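Local coordinates for protein geranylgeranyl pyrophosphate synthetase (Pyrococcus horikoshii, PDB 1WY0) that probably joins isopentenyl diphosphate to allylic diphosphate primers, building the C20 isoprenoid chain of geranylgeranyl diphosphate, at residues 9-14 / 50-55; 24-29 / 115-120; 56-61 / 190-195; 68-73 / 127-132; 136-141 / 186-191. One frame throughout, in Å; residues are numbered along the deposited sequence.

Interaction 1 (9-14 / 50-55); sequences ARIKEK and RPFVVL
In the all-helical fold of the polyprenyl synthetases, Phe52 of helix 49-57 projects against Ile11, Arg10 and Lys14 of the N-terminal helix 3-25. The two axes cross almost perpendicularly, at 92°, with 9.7 Å between them. The CA-CB bond of Phe52 points toward the other helix, and CG is anti to the backbone N (chi1 -177°). Ile11 CG1 stands over the middle of one ring face, a CH-pi contact 3.5 Å from the Phe52 ring centroid and only 8° off the normal. The backbone closes in as well, Ile11 CA lying 3.5 Å from Phe52 CE1. Arg10 NH2 approaches Phe52 CE1 obliquely at 3.5 Å, while Arg10 NE is held in a salt bridge to Asp329. An alanine in place of Phe52 would probably open a gap beneath Ile11 CG1 and leave the guanidinium of Arg10 without its aromatic neighbour. Leu55, one turn further along the helix, extends the apolar surface to the aliphatic part of Lys14 and also packs on Ile18 and Pro65. At the rim of the ring, near its plane, Lys14 CG sits 3.8 Å from Phe52 CD1.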
# COMPACT_ATOMS: atom_id res chain seq x y z
N ALA A 9 -12.30 28.41 10.44
CA ALA A 9 -11.21 29.10 11.11
C ALA A 9 -10.57 28.11 12.09
O ALA A 9 -9.36 28.08 12.26
CB ALA A 9 -11.73 30.32 11.86
N ARG A 10 -11.42 27.31 12.72
CA ARG A 10 -10.96 26.30 13.65
C ARG A 10 -10.29 25.17 12.89
O ARG A 10 -9.18 24.76 13.20
CB ARG A 10 -12.18 25.75 14.40
CG ARG A 10 -12.73 26.76 15.42
CD ARG A 10 -12.93 26.13 16.80
NE ARG A 10 -13.11 24.68 16.69
CZ ARG A 10 -12.02 23.91 16.89
NH1 ARG A 10 -10.85 24.47 17.16
NH2 ARG A 10 -12.13 22.58 16.84
N ILE A 11 -10.99 24.68 11.88
CA ILE A 11 -10.49 23.60 11.03
C ILE A 11 -9.10 23.96 10.54
O ILE A 11 -8.17 23.16 10.65
CB ILE A 11 -11.41 23.38 9.81
CG1 ILE A 11 -12.76 22.87 10.27
CG2 ILE A 11 -10.77 22.40 8.83
CD1 ILE A 11 -13.79 22.80 9.15
N LYS A 12 -8.96 25.16 9.99
CA LYS A 12 -7.68 25.64 9.47
C LYS A 12 -6.66 25.78 10.59
O LYS A 12 -5.45 25.68 10.35
CB LYS A 12 -7.86 26.98 8.77
CG LYS A 12 -6.61 27.47 8.04
CD LYS A 12 -6.83 28.86 7.45
CE LYS A 12 -5.78 29.20 6.40
NZ LYS A 12 -6.24 28.97 5.00
N GLU A 13 -7.15 26.03 11.80
CA GLU A 13 -6.30 26.19 12.97
C GLU A 13 -5.64 24.86 13.31
O GLU A 13 -4.43 24.79 13.55
CB GLU A 13 -7.13 26.67 14.16
CG GLU A 13 -6.33 27.23 15.31
CD GLU A 13 -7.18 27.40 16.57
OE1 GLU A 13 -8.09 28.26 16.57
OE2 GLU A 13 -6.93 26.67 17.55
N LYS A 14 -6.44 23.80 13.33
CA LYS A 14 -5.94 22.46 13.63
C LYS A 14 -5.04 21.94 12.50
O LYS A 14 -4.06 21.24 12.75
CB LYS A 14 -7.12 21.49 13.82
CG LYS A 14 -8.08 21.88 14.93
CD LYS A 14 -7.56 21.43 16.29
CE LYS A 14 -8.61 21.60 17.39
NZ LYS A 14 -8.14 21.06 18.69
N ARG A 50 -10.76 15.10 7.61
CA ARG A 50 -10.70 13.84 8.33
C ARG A 50 -9.91 13.98 9.62
O ARG A 50 -10.39 13.58 10.68
CB ARG A 50 -10.10 12.75 7.43
CG ARG A 50 -11.08 12.35 6.34
CD ARG A 50 -10.50 11.39 5.31
NE ARG A 50 -11.48 11.19 4.24
CZ ARG A 50 -11.85 12.13 3.38
NH1 ARG A 50 -11.33 13.34 3.44
NH2 ARG A 50 -12.78 11.86 2.47
N PRO A 51 -8.70 14.54 9.57
CA PRO A 51 -7.91 14.70 10.79
C PRO A 51 -8.68 15.59 11.78
O PRO A 51 -8.66 15.35 12.99
CB PRO A 51 -6.64 15.37 10.29
CG PRO A 51 -6.51 14.89 8.89
CD PRO A 51 -7.93 14.97 8.39
N PHE A 52 -9.36 16.61 11.26
CA PHE A 52 -10.14 17.51 12.09
C PHE A 52 -11.19 16.72 12.87
O PHE A 52 -11.45 16.98 14.04
CB PHE A 52 -10.85 18.57 11.24
CG PHE A 52 -11.62 19.59 12.05
CD1 PHE A 52 -10.95 20.54 12.82
CD2 PHE A 52 -13.01 19.58 12.06
CE1 PHE A 52 -11.66 21.47 13.58
CE2 PHE A 52 -13.72 20.51 12.82
CZ PHE A 52 -13.05 21.46 13.58
N VAL A 53 -11.79 15.74 12.21
CA VAL A 53 -12.81 14.93 12.86
C VAL A 53 -12.16 14.12 13.97
O VAL A 53 -12.78 13.87 15.01
CB VAL A 53 -13.49 14.00 11.85
CG1 VAL A 53 -14.40 13.00 12.55
CG2 VAL A 53 -14.30 14.85 10.88
N VAL A 54 -10.91 13.73 13.76
CA VAL A 54 -10.20 12.96 14.76
C VAL A 54 -10.02 13.79 16.04
O VAL A 54 -10.57 13.45 17.09
CB VAL A 54 -8.80 12.53 14.25
CG1 VAL A 54 -8.07 11.76 15.34
CG2 VAL A 54 -8.93 11.66 13.00
N LEU A 55 -9.25 14.87 15.93
CA LEU A 55 -8.98 15.75 17.07
C LEU A 55 -10.25 16.31 17.68
O LEU A 55 -10.35 16.43 18.90
CB LEU A 55 -8.06 16.90 16.64
CG LEU A 55 -6.74 16.46 15.98
CD1 LEU A 55 -5.91 17.68 15.63
CD2 LEU A 55 -5.98 15.55 16.92

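Interaction 2 (24-29 / 115-120); sequences ELIPEK and DLLFSK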
# COMPACT_ATOMS: atom_id res chain seq x y z
N GLU A 24 6.94 16.10 8.35
CA GLU A 24 8.16 15.70 9.02
C GLU A 24 8.29 14.21 8.75
O GLU A 24 9.37 13.64 8.84
CB GLU A 24 8.10 15.99 10.53
CG GLU A 24 7.41 14.97 11.39
CD GLU A 24 7.59 15.27 12.87
OE1 GLU A 24 7.50 16.47 13.23
OE2 GLU A 24 7.82 14.33 13.66
N LEU A 25 7.16 13.59 8.39
CA LEU A 25 7.12 12.17 8.05
C LEU A 25 7.51 12.03 6.57
O LEU A 25 8.22 11.11 6.20
CB LEU A 25 5.71 11.59 8.26
CG LEU A 25 5.32 11.15 9.68
CD1 LEU A 25 3.86 10.74 9.67
CD2 LEU A 25 6.18 9.98 10.13
N ILE A 26 7.04 12.95 5.74
CA ILE A 26 7.38 12.93 4.32
C ILE A 26 8.09 14.22 3.94
O ILE A 26 7.51 15.12 3.32
CB ILE A 26 6.14 12.70 3.40
CG1 ILE A 26 5.06 13.75 3.65
CG2 ILE A 26 5.54 11.32 3.66
CD1 ILE A 26 3.87 13.62 2.72
N PRO A 27 9.36 14.35 4.33
CA PRO A 27 10.21 15.49 4.02
C PRO A 27 10.89 15.34 2.66
O PRO A 27 10.79 14.32 1.99
CB PRO A 27 11.26 15.59 5.13
CG PRO A 27 11.53 14.13 5.49
CD PRO A 27 10.13 13.44 5.16
N GLU A 28 11.58 16.42 2.24
CA GLU A 28 12.30 16.36 0.97
C GLU A 28 13.65 15.66 1.12
O GLU A 28 14.69 16.27 1.32
CB GLU A 28 12.51 17.80 0.49
CG GLU A 28 11.31 18.70 0.79
CD GLU A 28 11.67 20.14 0.48
OE1 GLU A 28 12.30 20.78 1.31
OE2 GLU A 28 11.31 20.61 -0.60
N LYS A 29 13.60 14.32 1.06
CA LYS A 29 14.83 13.54 1.23
C LYS A 29 14.95 12.45 0.16
O LYS A 29 14.06 12.22 -0.65
CB LYS A 29 14.80 12.91 2.62
CG LYS A 29 13.58 12.01 2.83
CD LYS A 29 13.90 10.78 3.67
CE LYS A 29 13.07 10.72 4.96
NZ LYS A 29 13.13 9.37 5.52
N ASP A 115 2.22 3.88 -2.17
CA ASP A 115 2.72 2.88 -1.23
C ASP A 115 3.46 3.53 -0.07
O ASP A 115 3.32 3.12 1.09
CB ASP A 115 3.68 1.88 -1.91
CG ASP A 115 2.95 0.93 -2.85
OD1 ASP A 115 1.69 0.89 -2.78
OD2 ASP A 115 3.64 0.23 -3.62
N LEU A 116 4.28 4.52 -0.38
CA LEU A 116 5.05 5.20 0.65
C LEU A 116 4.09 5.92 1.60
O LEU A 116 4.27 5.90 2.81
CB LEU A 116 6.01 6.23 0.04
CG LEU A 116 6.70 7.00 1.18
CD1 LEU A 116 7.58 6.03 1.95
CD2 LEU A 116 7.51 8.15 0.64
N LEU A 117 3.11 6.59 1.03
CA LEU A 117 2.12 7.29 1.84
C LEU A 117 1.40 6.32 2.78
O LEU A 117 1.16 6.65 3.94
CB LEU A 117 1.10 7.99 0.93
CG LEU A 117 1.54 9.34 0.38
CD1 LEU A 117 0.55 9.82 -0.69
CD2 LEU A 117 1.65 10.35 1.53
N PHE A 118 1.05 5.13 2.29
CA PHE A 118 0.35 4.13 3.11
C PHE A 118 1.26 3.65 4.25
O PHE A 118 0.84 3.56 5.40
CB PHE A 118 -0.08 2.92 2.25
CG PHE A 118 -1.14 2.05 2.89
CD1 PHE A 118 -2.01 2.58 3.82
CD2 PHE A 118 -1.28 0.70 2.57
CE1 PHE A 118 -2.99 1.80 4.42
CE2 PHE A 118 -2.28 -0.09 3.17
CZ PHE A 118 -3.13 0.47 4.09
N SER A 119 2.49 3.33 3.90
CA SER A 119 3.49 2.90 4.86
C SER A 119 3.69 3.99 5.94
O SER A 119 3.84 3.70 7.12
CB SER A 119 4.81 2.65 4.14
OG SER A 119 5.84 2.27 5.04
N LYS A 120 3.69 5.26 5.52
CA LYS A 120 3.96 6.24 6.57
C LYS A 120 2.73 6.49 7.45
O LYS A 120 2.83 6.86 8.61
CB LYS A 120 4.39 7.54 5.90
CG LYS A 120 5.73 7.41 5.18
CD LYS A 120 6.88 8.05 5.96
CE LYS A 120 8.25 7.82 5.30
NZ LYS A 120 9.31 8.21 6.21
O HOH W 1 11.93 7.10 5.58
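Lys120 of helix 107-126 reaches across to the end of helix 3-25 and donates a hydrogen bond to the carbonyl of Leu25, NZ to O 3.1 Å. The ammonium lies in the plane of that carbonyl, with a C=O...N angle of 155°. The chain leaves with CG anti to its own carbonyl carbon (chi1 -66°); the bend at chi2 brings CD beside the accepting oxygen, and CE follows in a chain that is extended from there to NZ. On the way Lys120 CG passes 4.2 Å from Ile26 CG2.

Ile26 is the first residue to depart from helical geometry after helix 3-25. Its CG1 takes the crowded position between backbone N and carbonyl carbon (chi1 56°). CD1 continues in an extended chi2 and lies 4.1 Å from Leu117 CD2, the apolar part of the contact. Lys29 meets Lys120 tip to tip, the two NZ atoms 4.1 Å apart. One water accepts from both, 2.6 Å from Lys29 NZ and 2.9 Å from Lys120 NZ; together with the carbonyl of Leu25 it probably eases the repulsion between the like charges. Glu123 adds a long, weak ion pair to Lys120.

Around this junction, Leu25 packs on Val73 and Leu77 of helix 69-90, Leu117 on Tyr81 of the same helix, and Lys120 on Tyr35 of helix 32-40. Helix 107-126 also borders the second subunit: Lys120 packs on Asn147 of that chain, and Ser119 is hydrogen-bonded to Asn147 and Ser146 there.

Interaction 3 (56-61 / 190-195); sequences TSTEAV and GIIGTD
No aromatic, guanidinium or carboxylate group presents a face or an edge where Val61 meets Thr194 and Thr58 meets Ile192 and Gly193; beta-branched side chains pack on one another and on the backbone of Gly190 and Gly193. The contact joins the end region of helix 49-57 to that of helix 167-193 in the polyprenyl synthetase helical fold.

Val61 has the largest share. Its CB lies 3.4 Å from Thr194 CB, tighter than an ordinary van der Waals contact, and the two side chains cross at about a right angle. Val61 CG1, anti to its carbonyl carbon (chi1 -69°), approaches Thr194 CG2 at 3.8 Å. CG2 of the same valine turns to the backbone, 3.8 Å from Gly190 O. An alanine at Val61 would probably leave a gap beside Gly190 and Thr194 CG2, although the tight CB pair would remain.

Ser57 CB stands 4.0 Å from Gly190 N. Ser57 OG is hydrogen-bonded to Val53 O; Thr58 OG1 has Gly189 O as its main partner, with Val54 O also within hydrogen-bonding distance. Beyond them, Val61 and Ser57 pack on Leu203 of helix 197-224, and Leu330 of helix 325-336 covers Ser57.

On the side of Ile192, the two branches of Thr58 divide the work. OG1 lies 3.9 Å from Ile192 CB. The bare backbone of Gly193 matters here, since a CB on it would run into Thr58 CG2 and crowd Val61 CG2. Thr58 CG2, anti to its backbone N, rests 4.0 Å from Gly193 CA.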
# COMPACT_ATOMS: atom_id res chain seq x y z
N THR A 56 -11.23 16.66 16.85
CA THR A 56 -12.48 17.20 17.36
C THR A 56 -13.28 16.13 18.08
O THR A 56 -13.99 16.42 19.04
CB THR A 56 -13.35 17.79 16.23
OG1 THR A 56 -12.62 18.81 15.54
CG2 THR A 56 -14.62 18.40 16.80
N SER A 57 -13.17 14.88 17.62
CA SER A 57 -13.89 13.78 18.25
C SER A 57 -13.31 13.43 19.61
O SER A 57 -14.03 13.02 20.51
CB SER A 57 -13.87 12.54 17.36
OG SER A 57 -14.83 12.65 16.32
N THR A 58 -12.00 13.60 19.75
CA THR A 58 -11.36 13.34 21.04
C THR A 58 -11.73 14.40 22.08
O THR A 58 -11.50 14.25 23.27
CB THR A 58 -9.85 13.30 20.83
OG1 THR A 58 -9.53 12.25 19.91
CG2 THR A 58 -9.14 13.03 22.15
N GLU A 59 -12.27 15.53 21.58
CA GLU A 59 -12.66 16.60 22.49
C GLU A 59 -14.13 16.49 22.89
O GLU A 59 -14.58 17.02 23.90
CB GLU A 59 -12.41 17.94 21.78
CG GLU A 59 -12.74 19.14 22.67
CD GLU A 59 -12.41 20.42 21.93
OE1 GLU A 59 -12.76 21.48 22.42
OE2 GLU A 59 -11.79 20.34 20.87
N ALA A 60 -14.91 15.81 22.03
CA ALA A 60 -16.33 15.66 22.32
C ALA A 60 -16.57 14.55 23.35
O ALA A 60 -17.69 14.29 23.77
CB ALA A 60 -17.04 15.31 21.02
N VAL A 61 -15.47 13.87 23.72
CA VAL A 61 -15.60 12.74 24.63
C VAL A 61 -14.83 12.96 25.94
O VAL A 61 -15.35 12.76 27.03
CB VAL A 61 -15.09 11.49 23.92
CG1 VAL A 61 -16.04 11.12 22.78
CG2 VAL A 61 -13.71 11.75 23.34
N GLY A 190 -12.68 9.33 19.47
CA GLY A 190 -13.25 8.93 20.74
C GLY A 190 -12.30 8.06 21.55
O GLY A 190 -11.86 8.45 22.63
N ILE A 191 -11.98 6.89 21.01
CA ILE A 191 -11.11 5.91 21.68
C ILE A 191 -9.93 6.58 22.39
O ILE A 191 -9.51 6.17 23.47
CB ILE A 191 -10.60 4.93 20.62
CG1 ILE A 191 -11.73 4.03 20.13
CG2 ILE A 191 -9.51 4.03 21.24
CD1 ILE A 191 -11.25 2.99 19.11
N ILE A 192 -9.36 7.60 21.73
CA ILE A 192 -8.17 8.23 22.29
C ILE A 192 -8.48 9.05 23.55
O ILE A 192 -7.61 9.41 24.32
CB ILE A 192 -7.55 9.14 21.23
CG1 ILE A 192 -6.96 8.31 20.09
CG2 ILE A 192 -6.41 9.97 21.85
CD1 ILE A 192 -5.86 7.37 20.58
N GLY A 193 -9.78 9.38 23.72
CA GLY A 193 -10.08 10.26 24.84
C GLY A 193 -11.22 9.74 25.74
O GLY A 193 -11.64 10.39 26.68
N THR A 194 -11.75 8.54 25.42
CA THR A 194 -12.89 8.08 26.21
C THR A 194 -13.03 6.55 26.19
O THR A 194 -12.74 5.88 25.21
CB THR A 194 -14.16 8.71 25.65
OG1 THR A 194 -15.21 8.56 26.60
CG2 THR A 194 -14.56 8.00 24.35
N ASP A 195 -13.46 6.01 27.35
CA ASP A 195 -13.72 4.57 27.43
C ASP A 195 -15.23 4.29 27.49
O ASP A 195 -15.68 3.28 28.02
CB ASP A 195 -13.04 4.03 28.69
CG ASP A 195 -11.57 3.76 28.39
OD1 ASP A 195 -11.29 2.75 27.76
OD2 ASP A 195 -10.73 4.56 28.80

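Interaction 4 (68-73 / 127-132); sequences AIYPAV and RAEIPP
Tyr70, in the first turn of helix 69-90, lays its ring beneath the side chain of Arg127, and these two residues bury the most surface in the contact. Arg127 CB stands over one face of the ring, displaced toward the rim, in a CH-pi contact 3.9 Å from the centroid of Tyr70. With CG anti to its carbonyl carbon (chi1 -67°) and the chain extended to NE, Arg127 runs outward over the same tyrosine, and its CD comes 3.5 Å from Tyr70 CE2. The guanidinium is tilted 61° from the ring, which meets it by the phenol oxygen: Tyr70 OH lies at the edge of the guanidinium, 3.5 Å from Arg127 NH1. The charge itself is paired elsewhere, NH1 in a salt bridge with Glu24 and NH2 in another with Glu123. These two partners probably fix the rotation of the guanidinium beside the tyrosine.

Ala128 comes next. Its CB packs 3.8 Å from CG of Pro71, and its backbone N lies 4.2 Å from Tyr70 CB. Glu129 OE2 is a more distant neighbour near the ring plane of Tyr70, 4.4 Å from CD1.

Lys21 of helix 3-25 also packs on Tyr70. The contact seats the connection between helices 107-126 and 132-159 against the start of helix 69-90, a loop-on-helix junction within the all-alpha bundle of the polyprenyl synthetases.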
# COMPACT_ATOMS: atom_id res chain seq x y z
N ALA A 68 -4.08 12.89 19.97
CA ALA A 68 -4.61 12.22 18.78
C ALA A 68 -4.04 12.82 17.48
O ALA A 68 -4.64 12.74 16.41
CB ALA A 68 -6.13 12.37 18.79
N ILE A 69 -2.85 13.43 17.59
CA ILE A 69 -2.28 14.10 16.41
C ILE A 69 -1.69 13.10 15.41
O ILE A 69 -1.99 13.09 14.22
CB ILE A 69 -1.18 15.06 16.88
CG1 ILE A 69 -1.80 16.24 17.65
CG2 ILE A 69 -0.46 15.65 15.66
CD1 ILE A 69 -2.77 17.05 16.79
N TYR A 70 -0.80 12.21 15.83
CA TYR A 70 -0.23 11.25 14.89
C TYR A 70 -1.28 10.28 14.33
O TYR A 70 -1.19 9.87 13.17
CB TYR A 70 0.93 10.48 15.52
CG TYR A 70 2.24 11.21 15.41
CD1 TYR A 70 2.72 12.00 16.45
CD2 TYR A 70 3.01 11.11 14.25
CE1 TYR A 70 3.93 12.67 16.34
CE2 TYR A 70 4.23 11.77 14.14
CZ TYR A 70 4.68 12.55 15.19
OH TYR A 70 5.90 13.20 15.08
N PRO A 71 -2.26 9.87 15.15
CA PRO A 71 -3.28 8.96 14.63
C PRO A 71 -4.14 9.67 13.60
O PRO A 71 -4.67 9.04 12.68
CB PRO A 71 -4.06 8.58 15.89
CG PRO A 71 -2.99 8.56 16.92
CD PRO A 71 -2.22 9.82 16.62
N ALA A 72 -4.30 10.98 13.76
CA ALA A 72 -5.08 11.78 12.82
C ALA A 72 -4.24 11.92 11.56
O ALA A 72 -4.77 11.91 10.45
CB ALA A 72 -5.37 13.15 13.40
N VAL A 73 -2.93 12.05 11.73
CA VAL A 73 -2.03 12.17 10.60
C VAL A 73 -2.08 10.89 9.78
O VAL A 73 -2.09 10.92 8.56
CB VAL A 73 -0.58 12.43 11.08
CG1 VAL A 73 0.40 12.26 9.92
CG2 VAL A 73 -0.48 13.85 11.64
N ARG A 127 4.24 6.12 16.08
CA ARG A 127 4.71 7.27 16.86
C ARG A 127 3.70 7.82 17.87
O ARG A 127 4.04 8.69 18.67
CB ARG A 127 5.13 8.42 15.93
CG ARG A 127 6.35 8.15 15.09
CD ARG A 127 6.80 9.42 14.41
NE ARG A 127 7.98 9.22 13.57
CZ ARG A 127 8.62 10.20 12.95
NH1 ARG A 127 8.20 11.45 13.07
NH2 ARG A 127 9.68 9.94 12.19
N ALA A 128 2.46 7.34 17.83
CA ALA A 128 1.44 7.83 18.75
C ALA A 128 1.87 7.64 20.20
O ALA A 128 2.58 6.69 20.53
CB ALA A 128 0.12 7.12 18.49
N GLU A 129 1.41 8.55 21.07
CA GLU A 129 1.73 8.49 22.49
C GLU A 129 0.47 8.12 23.27
O GLU A 129 -0.20 8.99 23.83
CB GLU A 129 2.20 9.86 23.00
CG GLU A 129 1.44 11.07 22.49
CD GLU A 129 2.09 11.70 21.26
OE1 GLU A 129 3.21 11.27 20.90
OE2 GLU A 129 1.47 12.60 20.66
N ILE A 130 0.14 6.84 23.30
CA ILE A 130 -1.06 6.40 24.00
C ILE A 130 -0.87 5.05 24.67
O ILE A 130 0.06 4.31 24.33
CB ILE A 130 -2.26 6.34 23.04
CG1 ILE A 130 -1.90 5.51 21.81
CG2 ILE A 130 -2.65 7.75 22.62
CD1 ILE A 130 -3.01 5.42 20.79
N PRO A 131 -1.74 4.71 25.64
CA PRO A 131 -1.66 3.43 26.35
C PRO A 131 -1.67 2.28 25.36
O PRO A 131 -2.36 2.33 24.34
CB PRO A 131 -2.92 3.44 27.22
CG PRO A 131 -3.34 4.86 27.42
CD PRO A 131 -2.86 5.52 26.15
N PRO A 132 -0.90 1.21 25.64
CA PRO A 132 -0.81 0.04 24.77
C PRO A 132 -2.18 -0.46 24.31
O PRO A 132 -2.37 -0.77 23.13
CB PRO A 132 -0.09 -0.98 25.64
CG PRO A 132 0.85 -0.13 26.43
CD PRO A 132 -0.04 1.04 26.83

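Interaction 5 (136-141 / 186-191); sequences ARVLEV and AKVGGI
Val138, Val141 and Arg137 of helix 132-159 face Val188, Ile191 and Lys187 of helix 167-193, a side-by-side pair within the helical bundle of the polyprenyl synthetases. The helices run antiparallel, at 178° with axes 10.0 Å apart, and helix 167-193 follows helix 132-159 directly in the order of helices, so the pair is an antiparallel helical hairpin.

Apolar contacts form the seam. Val141 CG1 packs 3.6 Å from Val188 CG2, while its other methyl, CG2, meets Ile191 CD1 tip to tip at 3.9 Å. Val138 divides its methyls in the same manner: CG1 lies 4.0 Å from Val188 CG1, and CG2 lies 4.1 Å from Ile191 CG2, the side chains of Val138 and Ile191 running in opposite senses. The long chain of Lys187 adds its aliphatic part, CD resting 3.8 Å from Val141 CG2. The buried residue Val188 also packs on Pro71 of helix 69-90.

The charged groups lie along one border of this seam. Arg137 starts with CG anti to its backbone N (chi1 -169°) and stays extended to NE, crossing Ile191 at a slant. Its NH2 forms a salt bridge with Glu197, which probably steadies the flat group, and Ile200 of helix 197-224 touches both Arg137 and Ile191. At the carboxyl end of the segment, the Ile191 carbonyl accepts from Lys134.

Ile191 covers one face of the guanidinium: CG1 stands over its centre, and CD1 comes 3.5 Å from Arg137 NE.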
# COMPACT_ATOMS: atom_id res chain seq x y z
N ALA A 136 -3.29 -0.37 20.47
CA ALA A 136 -3.66 -1.61 19.79
C ALA A 136 -5.07 -1.52 19.18
O ALA A 136 -5.37 -2.09 18.14
CB ALA A 136 -3.60 -2.75 20.80
N ARG A 137 -5.96 -0.80 19.88
CA ARG A 137 -7.33 -0.68 19.40
C ARG A 137 -7.46 0.36 18.29
O ARG A 137 -8.40 0.35 17.50
CB ARG A 137 -8.23 -0.30 20.59
CG ARG A 137 -9.71 -0.41 20.25
CD ARG A 137 -10.62 0.16 21.35
NE ARG A 137 -12.02 0.09 20.91
CZ ARG A 137 -12.98 0.61 21.71
NH1 ARG A 137 -12.66 1.17 22.87
NH2 ARG A 137 -14.25 0.55 21.31
N VAL A 138 -6.51 1.28 18.21
CA VAL A 138 -6.51 2.31 17.17
C VAL A 138 -5.96 1.69 15.88
O VAL A 138 -6.51 1.88 14.80
CB VAL A 138 -5.63 3.52 17.57
CG1 VAL A 138 -5.45 4.46 16.38
CG2 VAL A 138 -6.30 4.28 18.71
N LEU A 139 -4.87 0.93 16.01
CA LEU A 139 -4.25 0.27 14.87
C LEU A 139 -5.27 -0.63 14.19
O LEU A 139 -5.33 -0.69 12.97
CB LEU A 139 -3.05 -0.57 15.32
CG LEU A 139 -2.41 -1.50 14.29
CD1 LEU A 139 -1.76 -0.69 13.19
CD2 LEU A 139 -1.38 -2.37 14.96
N GLU A 140 -6.07 -1.32 15.00
CA GLU A 140 -7.07 -2.25 14.47
C GLU A 140 -8.28 -1.59 13.81
O GLU A 140 -8.94 -2.20 12.97
CB GLU A 140 -7.53 -3.20 15.58
CG GLU A 140 -8.78 -3.99 15.23
CD GLU A 140 -9.01 -5.18 16.15
OE1 GLU A 140 -8.62 -5.11 17.34
OE2 GLU A 140 -9.60 -6.18 15.69
N VAL A 141 -8.58 -0.35 14.19
CA VAL A 141 -9.69 0.37 13.59
C VAL A 141 -9.22 0.87 12.22
O VAL A 141 -9.95 0.82 11.24
CB VAL A 141 -10.09 1.61 14.43
CG1 VAL A 141 -10.85 2.59 13.56
CG2 VAL A 141 -10.94 1.19 15.61
N ALA A 186 -13.75 9.53 13.29
CA ALA A 186 -14.49 9.82 14.52
C ALA A 186 -14.24 8.76 15.59
O ALA A 186 -14.00 9.05 16.76
CB ALA A 186 -15.98 9.88 14.18
N LYS A 187 -14.36 7.49 15.17
CA LYS A 187 -14.21 6.39 16.12
C LYS A 187 -12.84 6.41 16.81
O LYS A 187 -12.70 6.08 17.98
CB LYS A 187 -14.41 5.08 15.37
CG LYS A 187 -14.10 3.86 16.24
CD LYS A 187 -14.47 2.55 15.55
CE LYS A 187 -15.19 1.58 16.48
NZ LYS A 187 -16.45 1.15 15.88
N VAL A 188 -11.80 6.76 16.03
CA VAL A 188 -10.46 6.81 16.60
C VAL A 188 -10.29 8.02 17.51
O VAL A 188 -9.49 8.02 18.44
CB VAL A 188 -9.45 6.86 15.46
CG1 VAL A 188 -8.13 7.45 15.97
CG2 VAL A 188 -9.19 5.46 14.93
N GLY A 189 -11.05 9.07 17.21
CA GLY A 189 -10.98 10.26 18.03
C GLY A 189 -11.48 9.89 19.41
O GLY A 189 -10.78 10.08 20.41
N GLY A 190 -12.68 9.33 19.47
CA GLY A 190 -13.25 8.93 20.74
C GLY A 190 -12.30 8.06 21.55
O GLY A 190 -11.86 8.45 22.63
N ILE A 191 -11.98 6.89 21.01
CA ILE A 191 -11.11 5.91 21.68
C ILE A 191 -9.93 6.58 22.39
O ILE A 191 -9.51 6.17 23.47
CB ILE A 191 -10.60 4.93 20.62
CG1 ILE A 191 -11.73 4.03 20.13
CG2 ILE A 191 -9.51 4.03 21.24
CD1 ILE A 191 -11.25 2.99 19.11

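Overall arrangement
Interactions 1, 2 and 4 are largely buried, whereas 3 and 5 are partly exposed. Interactions 1 and 3 share helix 49-57, and 3 and 5 share Gly190 and Ile191 on helix 167-193, so these three form a continuous block that interaction 4 touches through Ala68, Ile130 and Pro71. Interactions 1 and 2 both use helix 3-25, about 21 Å apart between centres; the Glu24-Arg127 salt bridge ties 2 to 4. The chemistry differs from contact to contact: 5 is mainly an aliphatic seam edged by an arginine, 3 sets valine and threonine against a glycine-containing backbone, 1 and 4 set an aromatic ring against alkyl and guanidinium groups, and 2 includes a direct hydrogen bond and a bridging water.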